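Local coordinates for protein major allergen ALT A 1 subunit (Alternaria alternata, PDB 4AUD) that is a secreted fungal allergen and may bind and inhibit the beta-glucanase activity of thaumatin-like proteins of host plants, at residues 89-94 against 121-126; 45-50 against 66-71; 15-20 against 34-39. The protein carries 1 engineered substitution. All coordinates share one frame; numbering follows the deposited sequence.

Contact 1: residues 89-94 against 121-126; sequences ITYVAT and ITLVTL. With SO4 (sulfate ion), chain D.
The Tyr91 ring turns an edge to Thr125, its CE1 lying 3.3 Å from Thr125 OG1, while Leu123 crosses the tyrosine at about a right angle and sets CD2 3.8 Å from Tyr91 CB. With CG beside its own backbone N (chi1 -59°), Tyr91 hangs on the side where Tyr11 meets its ring edge-to-face. Ala93 belongs with this group, its small CB meeting Ile121 CD1. The opposite face, carrying Val92, Val124 and Leu126 beside Thr90, is largely aliphatic. Val92 CG2 rests 3.8 Å from Val124 CG2, and Val92 CG1 reaches Leu126 CG at 4.0 Å. These side chains hang from two antiparallel strands of a beta hairpin. Val92 and Val124 form a hydrogen-bonded pair, Val92 N giving to Val124 O at 2.8 Å and Val124 N returning a bond to Val92 O at 2.9 Å. Near the chain end, Leu126 N donates to Thr90 O, and a water joins Thr90 N to Leu126 O. Val124 and Leu126 also pack on Leu80 and Trp59 of a second subunit. Thr125 OG1 gives a sulfate, probably from the crystallisation liquor, a weak bond. The chemistry thus implies cohesion by backbone bonds and hydrocarbon contacts across this pair of strands, to which the ion adds little.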
loop_
_atom_site.group_PDB
_atom_site.type_symbol
_atom_site.label_atom_id
_atom_site.label_comp_id
_atom_site.label_asym_id
_atom_site.label_seq_id
_atom_site.Cartn_x
_atom_site.Cartn_y
_atom_site.Cartn_z
ATOM N N ILE A 89 17.941 -14.677 -22.541
ATOM C CA ILE A 89 17.299 -13.921 -21.473
ATOM C C ILE A 89 15.778 -13.834 -21.649
ATOM O O ILE A 89 15.294 -13.280 -22.647
ATOM C CB ILE A 89 17.775 -12.449 -21.465
ATOM C CG1 ILE A 89 19.274 -12.321 -21.712
ATOM C CG2 ILE A 89 17.362 -11.758 -20.173
ATOM C CD1 ILE A 89 20.112 -12.762 -20.585
ATOM N N THR A 90 15.022 -14.331 -20.668
ATOM C CA THR A 90 13.571 -14.087 -20.621
ATOM C C THR A 90 13.148 -13.572 -19.245
ATOM O O THR A 90 13.598 -14.081 -18.221
ATOM C CB THR A 90 12.746 -15.347 -20.998
ATOM O OG1 THR A 90 12.994 -15.690 -22.361
ATOM C CG2 THR A 90 11.267 -15.086 -20.860
ATOM N N TYR A 91 12.298 -12.552 -19.212
ATOM C CA TYR A 91 11.777 -12.055 -17.941
ATOM C C TYR A 91 10.323 -12.424 -17.821
ATOM O O TYR A 91 9.637 -12.559 -18.838
ATOM C CB TYR A 91 11.870 -10.542 -17.871
ATOM C CG TYR A 91 13.259 -10.002 -18.006
ATOM C CD1 TYR A 91 14.295 -10.538 -17.268
ATOM C CD2 TYR A 91 13.537 -8.951 -18.879
ATOM C CE1 TYR A 91 15.567 -10.043 -17.382
ATOM C CE2 TYR A 91 14.807 -8.441 -18.999
ATOM C CZ TYR A 91 15.825 -8.990 -18.247
ATOM O OH TYR A 91 17.116 -8.507 -18.357
ATOM N N VAL A 92 9.841 -12.563 -16.586
ATOM C CA VAL A 92 8.405 -12.761 -16.348
ATOM C C VAL A 92 7.883 -11.862 -15.234
ATOM O O VAL A 92 8.665 -11.326 -14.436
ATOM C CB VAL A 92 8.087 -14.216 -15.990
ATOM C CG1 VAL A 92 8.377 -15.131 -17.194
ATOM C CG2 VAL A 92 8.907 -14.632 -14.768
ATOM N N ALA A 93 6.561 -11.705 -15.186
ATOM C CA ALA A 93 5.911 -10.871 -14.175
ATOM C C ALA A 93 4.459 -11.289 -13.996
ATOM O O ALA A 93 3.904 -11.983 -14.858
ATOM C CB ALA A 93 5.979 -9.406 -14.571
ATOM N N THR A 94 3.860 -10.857 -12.884
ATOM C CA THR A 94 2.480 -11.210 -12.520
ATOM C C THR A 94 1.713 -10.010 -11.978
ATOM O O THR A 94 2.234 -9.192 -11.217
ATOM C CB THR A 94 2.387 -12.350 -11.443
ATOM O OG1 THR A 94 2.951 -11.904 -10.203
ATOM C CG2 THR A 94 3.093 -13.622 -11.892
ATOM N N ILE A 121 4.093 -3.883 -12.227
ATOM C CA ILE A 121 4.749 -5.184 -12.188
ATOM C C ILE A 121 6.249 -5.094 -12.052
ATOM O O ILE A 121 6.883 -4.121 -12.445
ATOM C CB ILE A 121 4.467 -6.001 -13.432
ATOM C CG1 ILE A 121 5.073 -5.305 -14.641
ATOM C CG2 ILE A 121 2.975 -6.199 -13.607
ATOM C CD1 ILE A 121 4.917 -6.078 -15.910
ATOM N N THR A 122 6.815 -6.136 -11.472
ATOM C CA THR A 122 8.252 -6.242 -11.361
ATOM C C THR A 122 8.708 -7.463 -12.123
ATOM O O THR A 122 8.218 -8.566 -11.881
ATOM C CB THR A 122 8.687 -6.348 -9.915
ATOM O OG1 THR A 122 8.318 -5.148 -9.228
ATOM C CG2 THR A 122 10.181 -6.509 -9.838
ATOM N N LEU A 123 9.626 -7.246 -13.063
ATOM C CA LEU A 123 10.127 -8.313 -13.912
ATOM C C LEU A 123 11.220 -9.076 -13.203
ATOM O O LEU A 123 12.094 -8.482 -12.580
ATOM C CB LEU A 123 10.677 -7.749 -15.209
ATOM C CG LEU A 123 9.649 -7.543 -16.315
ATOM C CD1 LEU A 123 8.633 -6.499 -15.917
ATOM C CD2 LEU A 123 10.351 -7.112 -17.569
ATOM N N VAL A 124 11.158 -10.399 -13.274
ATOM C CA VAL A 124 12.266 -11.205 -12.812
ATOM C C VAL A 124 12.733 -12.117 -13.932
ATOM O O VAL A 124 11.976 -12.447 -14.854
ATOM C CB VAL A 124 11.900 -12.018 -11.569
ATOM C CG1 VAL A 124 11.251 -11.115 -10.562
ATOM C CG2 VAL A 124 10.964 -13.152 -11.927
ATOM N N THR A 125 13.997 -12.510 -13.856
ATOM C CA THR A 125 14.556 -13.387 -14.861
ATOM C C THR A 125 14.027 -14.808 -14.686
ATOM O O THR A 125 14.012 -15.346 -13.580
ATOM C CB THR A 125 16.087 -13.398 -14.777
ATOM O OG1 THR A 125 16.593 -12.058 -14.913
ATOM C CG2 THR A 125 16.667 -14.298 -15.852
ATOM N N LEU A 126 13.586 -15.409 -15.782
ATOM C CA LEU A 126 13.188 -16.816 -15.802
ATOM C C LEU A 126 14.404 -17.664 -16.122
ATOM O O LEU A 126 15.038 -17.429 -17.142
ATOM C CB LEU A 126 12.176 -17.023 -16.920
ATOM C CG LEU A 126 11.061 -18.057 -16.790
ATOM C CD1 LEU A 126 10.552 -18.390 -18.165
ATOM C CD2 LEU A 126 11.533 -19.314 -16.101
HETATM S S SO4 D . 17.056 -10.589 -10.839
HETATM O O1 SO4 D . 16.462 -11.890 -10.544
HETATM O O2 SO4 D . 16.455 -10.064 -12.089
HETATM O O3 SO4 D . 16.814 -9.780 -9.649
HETATM O O4 SO4 D . 18.497 -10.580 -10.970
HETATM O O HOH W 1 16.441 -16.051 -18.839
#

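Contact 2: residues 45-50 against 66-71; sequences FTCSAQ and SFMNFS
Phe45 brings CZ, the far corner of its ring, to 3.5 Å from Ser66 CB, and the contact that follows shows how strands without mutual backbone bonds can be joined by side chains alone. It spans the interior of the Alt a 1 beta barrel, between strands that are not neighbours in the sheet. The axes of 45-50 and 68-71 pass 8.6 Å apart, a gap bridged by side chains. Phe45 holds CG opposite its backbone N (chi1 -180°), which extends the ring toward Ser66 and Met68; Cys47 extends SG in the same manner. Phe70 answers with CG lodged between its backbone N and carbonyl carbon (chi1 72°), a rotation that brings the CD1-CE1 side of the ring to Cys47 and Ala49. Its CD1 lies 3.6 Å from Cys47 SG, and CE1 lies 3.9 Å from Ala49 CB. Both approach the ring obliquely, the sulfur in a Cys sulfur-aromatic contact. The selenium of selenomethionine Met68 makes the matching Met-aromatic contact, 5.1 Å from the centroid of the Phe45 ring, while CE of the same side chain reaches toward Cys47 SG. Ser66 OG accepts from Met68 N at 3.1 Å, an ST turn leading into the strand, and also bonds to Gly63 O. Cys47 is further held by its disulfide to Cys62. Around this buried cluster, strand 30-36 flanks 44-50 and adds Phe33 and Ile35, strand 78-84 brings Leu79 and Leu81 against Phe70, and the short strand 60-61 lies close to Ala49 and Ser66.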
loop_
_atom_site.group_PDB
_atom_site.type_symbol
_atom_site.label_atom_id
_atom_site.label_comp_id
_atom_site.label_asym_id
_atom_site.label_seq_id
_atom_site.Cartn_x
_atom_site.Cartn_y
_atom_site.Cartn_z
ATOM N N PHE A 45 3.877 0.586 -24.745
ATOM C CA PHE A 45 3.568 -0.471 -25.682
ATOM C C PHE A 45 2.183 -1.034 -25.396
ATOM O O PHE A 45 1.834 -1.339 -24.242
ATOM C CB PHE A 45 4.640 -1.564 -25.573
ATOM C CG PHE A 45 4.438 -2.723 -26.510
ATOM C CD1 PHE A 45 4.919 -2.672 -27.811
ATOM C CD2 PHE A 45 3.787 -3.876 -26.083
ATOM C CE1 PHE A 45 4.738 -3.742 -28.684
ATOM C CE2 PHE A 45 3.599 -4.948 -26.944
ATOM C CZ PHE A 45 4.075 -4.880 -28.250
ATOM N N THR A 46 1.381 -1.167 -26.442
ATOM C CA THR A 46 0.078 -1.754 -26.243
ATOM C C THR A 46 0.023 -3.191 -26.727
ATOM O O THR A 46 0.118 -3.486 -27.909
ATOM C CB THR A 46 -1.039 -0.919 -26.838
ATOM O OG1 THR A 46 -1.253 0.233 -25.998
ATOM C CG2 THR A 46 -2.322 -1.760 -26.896
ATOM N N CYS A 47 -0.121 -4.078 -25.762
ATOM C CA CYS A 47 -0.123 -5.507 -25.975
ATOM C C CYS A 47 -1.562 -5.956 -26.218
ATOM O O CYS A 47 -2.425 -5.728 -25.380
ATOM C CB CYS A 47 0.442 -6.161 -24.703
ATOM S SG CYS A 47 0.569 -7.959 -24.710
ATOM N N SER A 48 -1.841 -6.581 -27.352
ATOM C CA SER A 48 -3.200 -7.097 -27.568
ATOM C C SER A 48 -3.294 -8.366 -28.440
ATOM O O SER A 48 -2.495 -8.573 -29.359
ATOM C CB SER A 48 -4.150 -5.999 -28.077
ATOM O OG SER A 48 -3.991 -5.768 -29.460
ATOM N N ALA A 49 -4.279 -9.205 -28.128
ATOM C CA ALA A 49 -4.492 -10.479 -28.820
ATOM C C ALA A 49 -5.981 -10.818 -29.053
ATOM O O ALA A 49 -6.872 -10.355 -28.321
ATOM C CB ALA A 49 -3.797 -11.603 -28.060
ATOM N N GLN A 50 -6.241 -11.620 -30.083
ATOM C CA GLN A 50 -7.600 -12.017 -30.445
ATOM C C GLN A 50 -7.624 -13.494 -30.781
ATOM O O GLN A 50 -6.665 -14.039 -31.320
ATOM C CB GLN A 50 -8.095 -11.249 -31.683
ATOM C CG GLN A 50 -8.431 -9.800 -31.466
ATOM C CD GLN A 50 -7.205 -8.919 -31.483
ATOM O OE1 GLN A 50 -6.345 -9.065 -32.355
ATOM N NE2 GLN A 50 -7.104 -8.004 -30.512
ATOM N N SER A 66 6.800 -8.598 -31.229
ATOM C CA SER A 66 6.778 -7.974 -29.920
ATOM C C SER A 66 7.720 -8.750 -29.012
ATOM O O SER A 66 8.242 -8.220 -28.014
ATOM C CB SER A 66 5.359 -7.980 -29.338
ATOM O OG SER A 66 4.943 -9.270 -28.928
ATOM N N PHE A 67 7.925 -10.013 -29.388
ATOM C CA PHE A 67 8.656 -10.975 -28.575
ATOM C C PHE A 67 8.124 -10.994 -27.129
ATOM O O PHE A 67 8.862 -11.135 -26.152
ATOM C CB PHE A 67 10.174 -10.782 -28.726
ATOM C CG PHE A 67 10.675 -11.173 -30.095
ATOM C CD1 PHE A 67 10.529 -10.313 -31.176
ATOM C CD2 PHE A 67 11.216 -12.433 -30.317
ATOM C CE1 PHE A 67 10.945 -10.687 -32.444
ATOM C CE2 PHE A 67 11.642 -12.811 -31.588
ATOM C CZ PHE A 67 11.506 -11.937 -32.650
HETATM N N MSE A 68 6.803 -10.870 -27.037
HETATM C CA MSE A 68 6.072 -10.963 -25.789
HETATM C C MSE A 68 4.820 -11.830 -25.851
HETATM O O MSE A 68 4.143 -11.925 -26.880
HETATM C CB MSE A 68 5.671 -9.588 -25.355
HETATM C CG MSE A 68 6.815 -8.881 -24.745
HETATM SE SE MSE A 68 6.304 -7.143 -24.101
HETATM C CE MSE A 68 4.636 -7.633 -23.250
ATOM N N ASN A 69 4.524 -12.444 -24.717
ATOM C CA ASN A 69 3.376 -13.304 -24.575
ATOM C C ASN A 69 2.760 -13.104 -23.219
ATOM O O ASN A 69 3.431 -12.700 -22.262
ATOM C CB ASN A 69 3.769 -14.765 -24.708
ATOM C CG ASN A 69 4.295 -15.093 -26.076
ATOM O OD1 ASN A 69 3.545 -15.549 -26.936
ATOM N ND2 ASN A 69 5.588 -14.840 -26.300
ATOM N N PHE A 70 1.473 -13.400 -23.138
ATOM C CA PHE A 70 0.787 -13.298 -21.878
ATOM C C PHE A 70 -0.257 -14.387 -21.730
ATOM O O PHE A 70 -0.661 -15.026 -22.697
ATOM C CB PHE A 70 0.166 -11.914 -21.713
ATOM C CG PHE A 70 -1.029 -11.677 -22.579
ATOM C CD1 PHE A 70 -0.884 -11.153 -23.851
ATOM C CD2 PHE A 70 -2.307 -11.978 -22.126
ATOM C CE1 PHE A 70 -1.998 -10.920 -24.658
ATOM C CE2 PHE A 70 -3.419 -11.748 -22.927
ATOM C CZ PHE A 70 -3.265 -11.213 -24.194
ATOM N N SER A 71 -0.669 -14.602 -20.492
ATOM C CA SER A 71 -1.715 -15.541 -20.181
ATOM C C SER A 71 -2.639 -14.838 -19.211
ATOM O O SER A 71 -2.200 -14.012 -18.420
ATOM C CB SER A 71 -1.133 -16.792 -19.560
ATOM O OG SER A 71 -2.184 -17.627 -19.109
#

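Contact 3: residues 15-20 against 34-39; sequences ISEFYG and NIKATN
Strands 15-20 and 34-36 run antiparallel, 156° between their directions, with Ser16 and Asn34 as a hydrogen-bonded pair and Ile15 and Ile35 as the adjoining non-hydrogen-bonded pair. This is a beta hairpin, and here the two faces differ: isoleucines on one, Ser16 and Asn34 on the other. Ser16 N donates to Asn34 O at 3.0 Å and Asn34 N to Ser16 O at 2.8 Å. On the apolar face the two isoleucines lie side by side, pointing the same way, Ile15 CD1 reaching Ile35 CG1 at 4.0 Å; Trp13, Leu97 and Ile121 pack around them. The polar face carries Ser16 and Asn34; beyond the regular pairing, Glu17, with left-handed backbone torsions, points toward the partner strand. Glu17 then extends alongside Asn34, its carboxylate stacked on the amide with the planes only 16° apart and OE1 3.6 Å from Asn34 CB. The amide nitrogen, Asn34 ND2, is spent on Thr46 OG1 and Asp44 OD1, which fixes the rotation of the group. Lys36 crosses Glu17 at about a right angle, and their salt bridge is long, 3.7 Å from Lys36 NZ to Glu17 OE2. Tyr100 of a third subunit adds a cation-pi contact to this lysine. Shorter is the bond within 34-36: Lys36 NZ donates to Asn34 OD1 at 2.8 Å, from above the carbonyl plane.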
loop_
_atom_site.group_PDB
_atom_site.type_symbol
_atom_site.label_atom_id
_atom_site.label_comp_id
_atom_site.label_asym_id
_atom_site.label_seq_id
_atom_site.Cartn_x
_atom_site.Cartn_y
_atom_site.Cartn_z
ATOM N N ILE A 15 1.001 -1.329 -15.879
ATOM C CA ILE A 15 -0.013 -1.928 -16.714
ATOM C C ILE A 15 -1.265 -1.122 -16.514
ATOM O O ILE A 15 -1.681 -0.878 -15.362
ATOM C CB ILE A 15 -0.341 -3.358 -16.311
ATOM C CG1 ILE A 15 0.928 -4.183 -16.111
ATOM C CG2 ILE A 15 -1.223 -3.980 -17.374
ATOM C CD1 ILE A 15 1.764 -4.304 -17.362
ATOM N N SER A 16 -1.872 -0.713 -17.623
ATOM C CA SER A 16 -3.080 0.093 -17.546
ATOM C C SER A 16 -3.895 -0.131 -18.794
ATOM O O SER A 16 -3.505 -0.921 -19.642
ATOM C CB SER A 16 -2.752 1.583 -17.337
ATOM O OG SER A 16 -1.990 2.130 -18.400
ATOM N N GLU A 17 -5.041 0.537 -18.878
ATOM C CA GLU A 17 -5.919 0.471 -20.047
ATOM C C GLU A 17 -6.307 -0.946 -20.452
ATOM O O GLU A 17 -6.383 -1.257 -21.636
ATOM C CB GLU A 17 -5.287 1.185 -21.236
ATOM C CG GLU A 17 -5.070 2.662 -21.029
ATOM C CD GLU A 17 -4.055 3.242 -22.005
ATOM O OE1 GLU A 17 -3.957 2.716 -23.138
ATOM O OE2 GLU A 17 -3.351 4.214 -21.628
ATOM N N PHE A 18 -6.553 -1.799 -19.465
ATOM C CA PHE A 18 -7.040 -3.144 -19.717
ATOM C C PHE A 18 -8.361 -3.115 -20.479
ATOM O O PHE A 18 -9.256 -2.337 -20.131
ATOM C CB PHE A 18 -7.246 -3.882 -18.392
ATOM C CG PHE A 18 -7.926 -5.213 -18.541
ATOM C CD1 PHE A 18 -7.238 -6.307 -19.055
ATOM C CD2 PHE A 18 -9.255 -5.372 -18.186
ATOM C CE1 PHE A 18 -7.859 -7.537 -19.195
ATOM C CE2 PHE A 18 -9.901 -6.608 -18.334
ATOM C CZ PHE A 18 -9.198 -7.689 -18.834
ATOM N N TYR A 19 -8.477 -3.985 -21.491
ATOM C CA TYR A 19 -9.648 -4.064 -22.380
ATOM C C TYR A 19 -9.885 -5.475 -22.888
ATOM O O TYR A 19 -8.992 -6.087 -23.461
ATOM C CB TYR A 19 -9.460 -3.156 -23.596
ATOM C CG TYR A 19 -10.716 -2.876 -24.409
ATOM C CD1 TYR A 19 -11.207 -3.806 -25.329
ATOM C CD2 TYR A 19 -11.390 -1.660 -24.282
ATOM C CE1 TYR A 19 -12.355 -3.542 -26.086
ATOM C CE2 TYR A 19 -12.530 -1.381 -25.034
ATOM C CZ TYR A 19 -13.011 -2.325 -25.934
ATOM O OH TYR A 19 -14.144 -2.042 -26.677
ATOM N N GLY A 20 -11.099 -5.982 -22.693
ATOM C CA GLY A 20 -11.494 -7.274 -23.231
ATOM C C GLY A 20 -12.908 -7.225 -23.784
ATOM O O GLY A 20 -13.687 -6.352 -23.400
ATOM N N ASN A 34 -1.994 -1.813 -21.805
ATOM C CA ASN A 34 -0.869 -0.986 -22.147
ATOM C C ASN A 34 0.244 -1.168 -21.146
ATOM O O ASN A 34 -0.002 -1.333 -19.946
ATOM C CB ASN A 34 -1.298 0.470 -22.165
ATOM C CG ASN A 34 -0.188 1.378 -22.592
ATOM O OD1 ASN A 34 0.458 2.040 -21.764
ATOM N ND2 ASN A 34 0.072 1.397 -23.894
ATOM N N ILE A 35 1.475 -1.123 -21.644
ATOM C CA ILE A 35 2.637 -1.173 -20.780
ATOM C C ILE A 35 3.471 0.071 -20.931
ATOM O O ILE A 35 3.897 0.373 -22.028
ATOM C CB ILE A 35 3.493 -2.343 -21.156
ATOM C CG1 ILE A 35 2.634 -3.599 -21.153
ATOM C CG2 ILE A 35 4.597 -2.496 -20.166
ATOM C CD1 ILE A 35 3.302 -4.749 -21.790
ATOM N N LYS A 36 3.694 0.791 -19.832
ATOM C CA LYS A 36 4.605 1.953 -19.831
ATOM C C LYS A 36 5.819 1.809 -18.932
ATOM O O LYS A 36 5.775 1.141 -17.896
ATOM C CB LYS A 36 3.895 3.248 -19.433
ATOM C CG LYS A 36 2.981 3.766 -20.489
ATOM C CD LYS A 36 2.495 5.139 -20.134
ATOM C CE LYS A 36 1.523 5.656 -21.181
ATOM N NZ LYS A 36 0.318 4.780 -21.350
ATOM N N ALA A 37 6.901 2.469 -19.322
ATOM C CA ALA A 37 8.055 2.633 -18.433
ATOM C C ALA A 37 7.672 3.481 -17.230
ATOM O O ALA A 37 6.614 4.105 -17.187
ATOM C CB ALA A 37 9.216 3.274 -19.163
ATOM N N THR A 38 8.568 3.550 -16.267
ATOM C CA THR A 38 8.208 4.094 -14.975
ATOM C C THR A 38 9.311 5.051 -14.477
ATOM O O THR A 38 9.074 5.934 -13.651
ATOM C CB THR A 38 7.982 2.899 -14.024
ATOM O OG1 THR A 38 6.739 3.029 -13.344
ATOM C CG2 THR A 38 9.088 2.762 -13.057
ATOM N N ASN A 39 10.504 4.886 -15.044
ATOM C CA ASN A 39 11.710 5.596 -14.638
ATOM C C ASN A 39 12.169 6.616 -15.690
ATOM O O ASN A 39 13.358 6.868 -15.855
ATOM C CB ASN A 39 12.822 4.573 -14.441
ATOM C CG ASN A 39 13.177 3.841 -15.745
ATOM O OD1 ASN A 39 12.417 3.880 -16.722
ATOM N ND2 ASN A 39 14.338 3.186 -15.766
HETATM O O HOH W 2 0.361 1.622 -18.823
#

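From the N terminus, contact 3 closes first, folding strand 30-36 back on strand 12-22. Contact 2 follows, bringing 66-71 to 45-50, and contact 1 closes last, pairing 89-94 with 121-126. The three loops succeed one another, and none encloses or crosses another. Contacts 1 and 3 pair neighbouring strands of the sheet; contact 2 joins strands far apart in its order, across the barrel interior. Contact 3 touches both others: Phe45 O is probably hydrogen-bonded to Ile35 N, and Met68 packs on the same isoleucine, while Ile15 touches Ile121 of contact 1. Contacts 1 and 2 do not touch, their nearest atoms being about 7 Å apart. Early and late strands are thereby tied into one body.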